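Long-range contacts in endo-1,3-beta-glucanase, family GH16 (Zobellia galactanivorans, PDB 4BPZ), which probably hydrolyses internal beta-1,3-glucosidic bonds of glucans such as algal laminarin, as a family GH16 endoglucanase: residues T51-N56 with E71-E76; L191-S196 with L210-N215. The protein carries 1 engineered substitution. All coordinates share one frame; numbering follows the deposited sequence. Where two conformers were deposited one is given.

Contact 1: T51-N56 with E71-E76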
loop_
_atom_site.group_PDB
_atom_site.type_symbol
_atom_site.label_atom_id
_atom_site.label_comp_id
_atom_site.label_asym_id
_atom_site.label_seq_id
_atom_site.Cartn_x
_atom_site.Cartn_y
_atom_site.Cartn_z
ATOM N N THR A 51 -7.679 2.136 -11.987
ATOM C CA THR A 51 -7.432 2.217 -13.452
ATOM C C THR A 51 -5.963 2.448 -13.633
ATOM O O THR A 51 -5.218 2.847 -12.734
ATOM C CB THR A 51 -8.273 3.293 -14.169
ATOM O OG1 THR A 51 -7.555 4.534 -14.244
ATOM C CG2 THR A 51 -9.650 3.430 -13.605
ATOM N N ASN A 52 -5.526 2.262 -14.912
ATOM C CA ASN A 52 -4.138 2.565 -15.246
ATOM C C ASN A 52 -3.995 3.841 -16.046
ATOM O O ASN A 52 -2.981 4.066 -16.692
ATOM C CB ASN A 52 -3.411 1.394 -15.943
ATOM C CG ASN A 52 -3.806 1.204 -17.376
ATOM O OD1 ASN A 52 -3.056 0.464 -18.150
ATOM N ND2 ASN A 52 -4.801 1.785 -17.820
ATOM N N ARG A 53 -5.006 4.720 -15.984
ATOM C CA ARG A 53 -5.023 5.933 -16.749
ATOM C C ARG A 53 -4.246 7.029 -16.132
ATOM O O ARG A 53 -4.036 7.082 -14.900
ATOM C CB ARG A 53 -6.474 6.412 -16.960
ATOM C CG ARG A 53 -7.434 5.394 -17.532
ATOM C CD ARG A 53 -8.809 5.978 -17.521
ATOM N NE ARG A 53 -9.182 6.237 -16.131
ATOM C CZ ARG A 53 -10.100 7.112 -15.719
ATOM N NH1 ARG A 53 -10.890 7.748 -16.559
ATOM N NH2 ARG A 53 -10.227 7.379 -14.421
ATOM N N SER A 54 -3.849 8.004 -16.937
ATOM C CA SER A 54 -3.221 9.232 -16.385
ATOM C C SER A 54 -4.103 10.041 -15.489
ATOM O O SER A 54 -3.575 10.773 -14.650
ATOM C CB SER A 54 -2.684 10.202 -17.442
ATOM O OG SER A 54 -1.556 9.635 -18.044
ATOM N N GLU A 55 -5.428 9.825 -15.542
ATOM C CA GLU A 55 -6.280 10.464 -14.529
ATOM C C GLU A 55 -5.814 10.074 -13.142
ATOM O O GLU A 55 -5.893 10.911 -12.207
ATOM C CB GLU A 55 -7.702 9.950 -14.681
ATOM C CG GLU A 55 -8.576 10.726 -15.656
ATOM C CD GLU A 55 -8.359 10.395 -17.111
ATOM O OE1 GLU A 55 -7.492 9.585 -17.467
ATOM O OE2 GLU A 55 -9.118 10.989 -17.949
ATOM N N ASN A 56 -5.442 8.812 -12.927
ATOM C CA ASN A 56 -5.211 8.323 -11.584
ATOM C C ASN A 56 -3.827 8.097 -11.152
ATOM O O ASN A 56 -3.593 7.874 -9.967
ATOM C CB ASN A 56 -6.076 7.041 -11.356
ATOM C CG ASN A 56 -7.533 7.225 -11.679
ATOM O OD1 ASN A 56 -8.073 6.603 -12.601
ATOM N ND2 ASN A 56 -8.227 8.119 -10.936
ATOM N N GLU A 71 -15.849 10.358 -10.067
ATOM C CA GLU A 71 -15.954 10.153 -11.520
ATOM C C GLU A 71 -16.696 8.859 -11.691
ATOM O O GLU A 71 -16.291 7.805 -11.147
ATOM C CB GLU A 71 -14.466 9.977 -12.103
ATOM C CG GLU A 71 -14.477 9.556 -13.525
ATOM C CD GLU A 71 -13.128 9.250 -14.106
ATOM O OE1 GLU A 71 -12.076 9.307 -13.410
ATOM O OE2 GLU A 71 -13.105 8.988 -15.350
ATOM N N LYS A 72 -17.762 8.848 -12.491
ATOM C CA LYS A 72 -18.450 7.572 -12.811
ATOM C C LYS A 72 -17.512 6.767 -13.744
ATOM O O LYS A 72 -17.054 7.304 -14.762
ATOM C CB LYS A 72 -19.817 7.794 -13.505
ATOM C CG LYS A 72 -20.806 8.484 -12.569
ATOM C CD LYS A 72 -21.458 7.489 -11.619
ATOM C CE LYS A 72 -22.641 8.200 -10.962
ATOM N NZ LYS A 72 -23.315 7.494 -9.842
ATOM N N TYR A 73 -17.336 5.499 -13.449
ATOM C CA TYR A 73 -16.484 4.683 -14.269
ATOM C C TYR A 73 -16.951 3.300 -14.245
ATOM O O TYR A 73 -17.329 2.767 -13.188
ATOM C CB TYR A 73 -15.037 4.749 -13.712
ATOM C CG TYR A 73 -13.975 4.030 -14.541
ATOM C CD1 TYR A 73 -13.356 4.703 -15.568
ATOM C CD2 TYR A 73 -13.650 2.713 -14.371
ATOM C CE1 TYR A 73 -12.421 4.101 -16.426
ATOM C CE2 TYR A 73 -12.748 2.070 -15.187
ATOM C CZ TYR A 73 -12.133 2.768 -16.204
ATOM O OH TYR A 73 -11.223 2.088 -17.005
ATOM N N THR A 74 -17.003 2.627 -15.422
ATOM C CA THR A 74 -17.566 1.225 -15.516
ATOM C C THR A 74 -16.420 0.324 -15.994
ATOM O O THR A 74 -15.770 0.629 -16.991
ATOM C CB THR A 74 -18.747 1.195 -16.465
ATOM O OG1 THR A 74 -19.710 2.128 -15.967
ATOM C CG2 THR A 74 -19.334 -0.236 -16.618
ATOM N N PHE A 75 -16.258 -0.815 -15.341
ATOM C CA PHE A 75 -15.320 -1.860 -15.783
ATOM C C PHE A 75 -16.185 -3.135 -15.812
ATOM O O PHE A 75 -16.684 -3.617 -14.784
ATOM C CB PHE A 75 -14.172 -2.023 -14.807
ATOM C CG PHE A 75 -13.234 -3.125 -15.236
ATOM C CD1 PHE A 75 -12.201 -2.819 -16.164
ATOM C CD2 PHE A 75 -13.332 -4.414 -14.790
ATOM C CE1 PHE A 75 -11.323 -3.796 -16.586
ATOM C CE2 PHE A 75 -12.443 -5.449 -15.241
ATOM C CZ PHE A 75 -11.426 -5.111 -16.121
ATOM N N GLU A 76 -16.300 -3.713 -16.996
ATOM C CA GLU A 76 -16.956 -5.026 -17.167
ATOM C C GLU A 76 -18.348 -5.056 -16.507
ATOM O O GLU A 76 -18.666 -5.997 -15.744
ATOM C CB GLU A 76 -16.154 -6.209 -16.651
ATOM C CG GLU A 76 -14.968 -6.608 -17.516
ATOM C CD GLU A 76 -15.422 -6.775 -18.960
ATOM O OE1 GLU A 76 -15.926 -7.871 -19.304
ATOM O OE2 GLU A 76 -15.319 -5.763 -19.718
#

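Contact 2: L191-S196 with L210-N215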
loop_
_atom_site.group_PDB
_atom_site.type_symbol
_atom_site.label_atom_id
_atom_site.label_comp_id
_atom_site.label_asym_id
_atom_site.label_seq_id
_atom_site.Cartn_x
_atom_site.Cartn_y
_atom_site.Cartn_z
ATOM N N LEU A 191 9.770 0.358 6.827
ATOM C CA LEU A 191 9.718 -0.982 7.387
ATOM C C LEU A 191 11.104 -1.515 7.513
ATOM O O LEU A 191 11.866 -1.412 6.514
ATOM C CB LEU A 191 8.887 -1.896 6.447
ATOM C CG LEU A 191 8.972 -3.407 6.693
ATOM C CD1 LEU A 191 8.355 -3.803 8.050
ATOM C CD2 LEU A 191 8.322 -4.157 5.542
ATOM N N GLU A 192 11.476 -2.128 8.626
ATOM C CA GLU A 192 12.712 -2.935 8.714
ATOM C C GLU A 192 12.233 -4.352 9.058
ATOM O O GLU A 192 11.645 -4.593 10.107
ATOM C CB GLU A 192 13.588 -2.391 9.843
ATOM C CG GLU A 192 14.116 -1.037 9.516
ATOM C CD GLU A 192 14.750 -0.298 10.633
ATOM O OE1 GLU A 192 15.095 -0.939 11.676
ATOM O OE2 GLU A 192 14.913 0.932 10.507
ATOM N N TRP A 193 12.555 -5.273 8.180
ATOM C CA TRP A 193 12.060 -6.610 8.231
ATOM C C TRP A 193 13.218 -7.588 8.156
ATOM O O TRP A 193 13.995 -7.573 7.196
ATOM C CB TRP A 193 11.132 -6.805 7.037
ATOM C CG TRP A 193 10.603 -8.174 6.754
ATOM C CD1 TRP A 193 10.407 -9.261 7.631
ATOM C CD2 TRP A 193 10.123 -8.612 5.483
ATOM N NE1 TRP A 193 9.902 -10.303 6.953
ATOM C CE2 TRP A 193 9.701 -9.975 5.646
ATOM C CE3 TRP A 193 10.025 -8.014 4.187
ATOM C CZ2 TRP A 193 9.230 -10.707 4.563
ATOM C CZ3 TRP A 193 9.543 -8.763 3.139
ATOM C CH2 TRP A 193 9.167 -10.120 3.326
ATOM N N ASN A 194 13.320 -8.478 9.154
ATOM C CA ASN A 194 14.325 -9.570 9.077
ATOM C C ASN A 194 13.758 -10.770 9.742
ATOM O O ASN A 194 12.541 -10.833 10.063
ATOM C CB ASN A 194 15.691 -9.103 9.599
ATOM C CG ASN A 194 15.633 -8.678 11.047
ATOM O OD1 ASN A 194 14.748 -9.119 11.818
ATOM N ND2 ASN A 194 16.615 -7.842 11.469
ATOM N N ALA A 195 14.559 -11.825 9.852
ATOM C CA ALA A 195 14.065 -13.089 10.439
ATOM C C ALA A 195 13.634 -12.906 11.900
ATOM O O ALA A 195 12.923 -13.727 12.460
ATOM C CB ALA A 195 15.097 -14.196 10.337
ATOM N N SER A 196 14.157 -11.869 12.574
ATOM C CA SER A 196 13.874 -11.588 14.004
ATOM C C SER A 196 12.570 -10.792 14.225
ATOM O O SER A 196 11.845 -11.093 15.150
ATOM C CB SER A 196 15.090 -10.836 14.591
ATOM O OG SER A 196 16.237 -11.687 14.527
ATOM N N LEU A 210 6.603 -6.221 15.503
ATOM C CA LEU A 210 6.090 -7.571 15.649
ATOM C C LEU A 210 7.200 -8.551 15.552
ATOM O O LEU A 210 7.972 -8.526 14.573
ATOM C CB LEU A 210 5.060 -7.843 14.545
ATOM C CG LEU A 210 4.474 -9.278 14.583
ATOM C CD1 LEU A 210 3.743 -9.612 15.911
ATOM C CD2 LEU A 210 3.536 -9.445 13.398
ATOM N N LYS A 211 7.370 -9.387 16.551
ATOM C CA LYS A 211 8.335 -10.478 16.499
ATOM C C LYS A 211 8.037 -11.421 15.357
ATOM O O LYS A 211 6.896 -11.793 15.133
ATOM C CB LYS A 211 8.285 -11.204 17.859
ATOM C CG LYS A 211 9.236 -12.348 17.932
ATOM C CD LYS A 211 9.094 -13.018 19.302
ATOM C CE LYS A 211 9.970 -14.226 19.392
ATOM N NZ LYS A 211 11.407 -13.821 19.291
ATOM N N ASN A 212 9.074 -11.794 14.608
ATOM C CA ASN A 212 8.924 -12.775 13.545
ATOM C C ASN A 212 9.153 -14.198 14.023
ATOM O O ASN A 212 9.754 -14.401 15.078
ATOM C CB ASN A 212 9.897 -12.400 12.392
ATOM C CG ASN A 212 9.496 -12.984 11.041
ATOM O OD1 ASN A 212 10.214 -12.659 10.016
ATOM N ND2 ASN A 212 8.456 -13.679 10.931
ATOM N N SER A 213 8.630 -15.180 13.327
ATOM C CA SER A 213 8.871 -16.565 13.653
ATOM C C SER A 213 8.552 -17.327 12.360
ATOM O O SER A 213 7.779 -16.905 11.473
ATOM C CB SER A 213 7.984 -17.094 14.817
ATOM O OG SER A 213 6.694 -17.425 14.376
ATOM N N GLN A 214 8.982 -18.577 12.341
ATOM C CA GLN A 214 8.640 -19.478 11.197
ATOM C C GLN A 214 7.166 -19.842 11.118
ATOM O O GLN A 214 6.747 -20.362 10.101
ATOM C CB GLN A 214 9.547 -20.703 11.216
ATOM C CG GLN A 214 10.947 -20.325 10.676
ATOM C CD GLN A 214 10.931 -20.101 9.123
ATOM O OE1 GLN A 214 10.107 -20.664 8.406
ATOM N NE2 GLN A 214 11.734 -19.197 8.639
ATOM N N ASN A 215 6.394 -19.631 12.173
ATOM C CA ASN A 215 4.986 -19.883 12.093
ATOM C C ASN A 215 4.234 -18.718 11.464
ATOM O O ASN A 215 3.015 -18.778 11.453
ATOM C CB ASN A 215 4.446 -20.166 13.497
ATOM C CG ASN A 215 3.247 -21.103 13.502
ATOM O OD1 ASN A 215 2.466 -21.056 14.426
ATOM N ND2 ASN A 215 3.068 -21.902 12.462
HETATM O O HOH W 1 12.056 -13.516 16.465
#

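Contact 1: T51-N56 with E71-E76
Arg53 and Glu71 form a two-pronged salt bridge that, with Tyr73 beside it, ties the loop between strands 48-50 and 57-60 to the end of strand 63-75 at the protein surface. The two charged side chains meet tip to tip. Arg53 NH1 donates to Glu71 OE2 at 2.8 Å, and Arg53 NH2 to Glu71 OE1 at 2.9 Å, the latter bond nearly straight at 174°. Both oxygens are approached on their syn sides, although the carboxylate is turned 36° from the guanidinium plane. Glu71 reaches out with CG anti to its backbone N (chi1 171°) and an extended chain beyond.

The case illustrates how an arginine can be held by its own loop while it pairs with a strand. Arg53 NE donates to Thr51 OG1 (3.0 Å) in the guanidinium plane, and Arg53 NH2 has a second bond, to Asn56 OD1 (2.9 Å); these two, with the carboxylate, fix the rotation of the group. Thr51 OG1 also accepts from Arg53 N, an ST turn, and donates to a lone pair of Asn56 OD1 at 2.7 Å. In the jelly-roll beta-sandwich of GH16 enzymes, this salt-bridge network fastens a connecting loop to a sheet strand. Strand 82-93 takes part as well: Thr83 OG1 bonds both Glu71 OE1 and Asn56 ND2.

Tyr73 CE1 lies over one face of the guanidinium, toward its rim, while Glu55 CB lies over the opposite face, also toward the rim. The carboxylate of Glu55 adds only a long charge pairing, with OE2 3.9 Å from Arg53 NH1 and well out of the guanidinium plane. Thr51 CG2 sits over a face of the Tyr73 ring in a CH-pi contact, 3.8 Å from the centroid.

Contact 2: L191-S196 with L210-N215
Ser196 and Asn212 are joined by one direct backbone hydrogen bond, from Asn212 N to Ser196 O at 2.9 Å, just before strand 197-202 begins and just after strand 205-211 ends. The bond is fairly straight, 165° at the hydrogen, but the donor stands above the carbonyl plane of Ser196.

Water provides the second kind of link. A single molecule donates to Ser196 O and to Asn212 O, each at 2.8 Å, and accepts from Lys211 NZ at 2.9 Å. Ser196 O is thereby gripped twice, by an amide and by the water, and Lys211, its chain extended as far as CE, turns at its last torsion (chi4 64°) to bring NZ to that water.

Side-chain packing rests on Asn212, which is buried and whose CB lies 3.3 Å from Ala195 O. Its side chain crosses Trp193 obliquely, amide and ring planes 43° apart; the indole NE1 itself donates to Tyr218 O. In the turn 194-196, Asn194 OD1 accepts from Ser196 N at 2.9 Å, an Asx turn, and the same oxygen also takes the N-H of Ala197; this shapes the bend that carries Ala195 and Ser196 past Asn212.

Strands 187-193, 197-202 and 205-211 form a meander of consecutive antiparallel strands, and the Ser196-Asn212 bond extends the pairing of 197-202 with 205-211 by a step past the strand ends, in the register of Leu210 and Met198. Trp193 packs against Met198 of the middle strand and edge-to-face with Tyr95 and His222, while Leu210 touches Met198 and reaches Phe160 and Trp162 of strand 155-163.

Contacts 1 and 2 lie on opposite sides of the chain's centre, with centres 37 Å apart and nearest atoms about 23 Å apart, so neither touches the other. Contact 1 fastens a loop to a strand by side chains, whereas contact 2 prolongs a strand pairing through the backbone. Both stand away from the glycan pocket, which includes Trp111, Glu147 and the engineered Ser142; the side chain of Trp193 in contact 2 is about 14 Å from a bound glucose unit. The calcium site, formed by Glu18, Glu20, Gly62 and Asp250, is likewise separate, although Gly62 immediately precedes strand 63-75, which carries Glu71 and Tyr73 of contact 1.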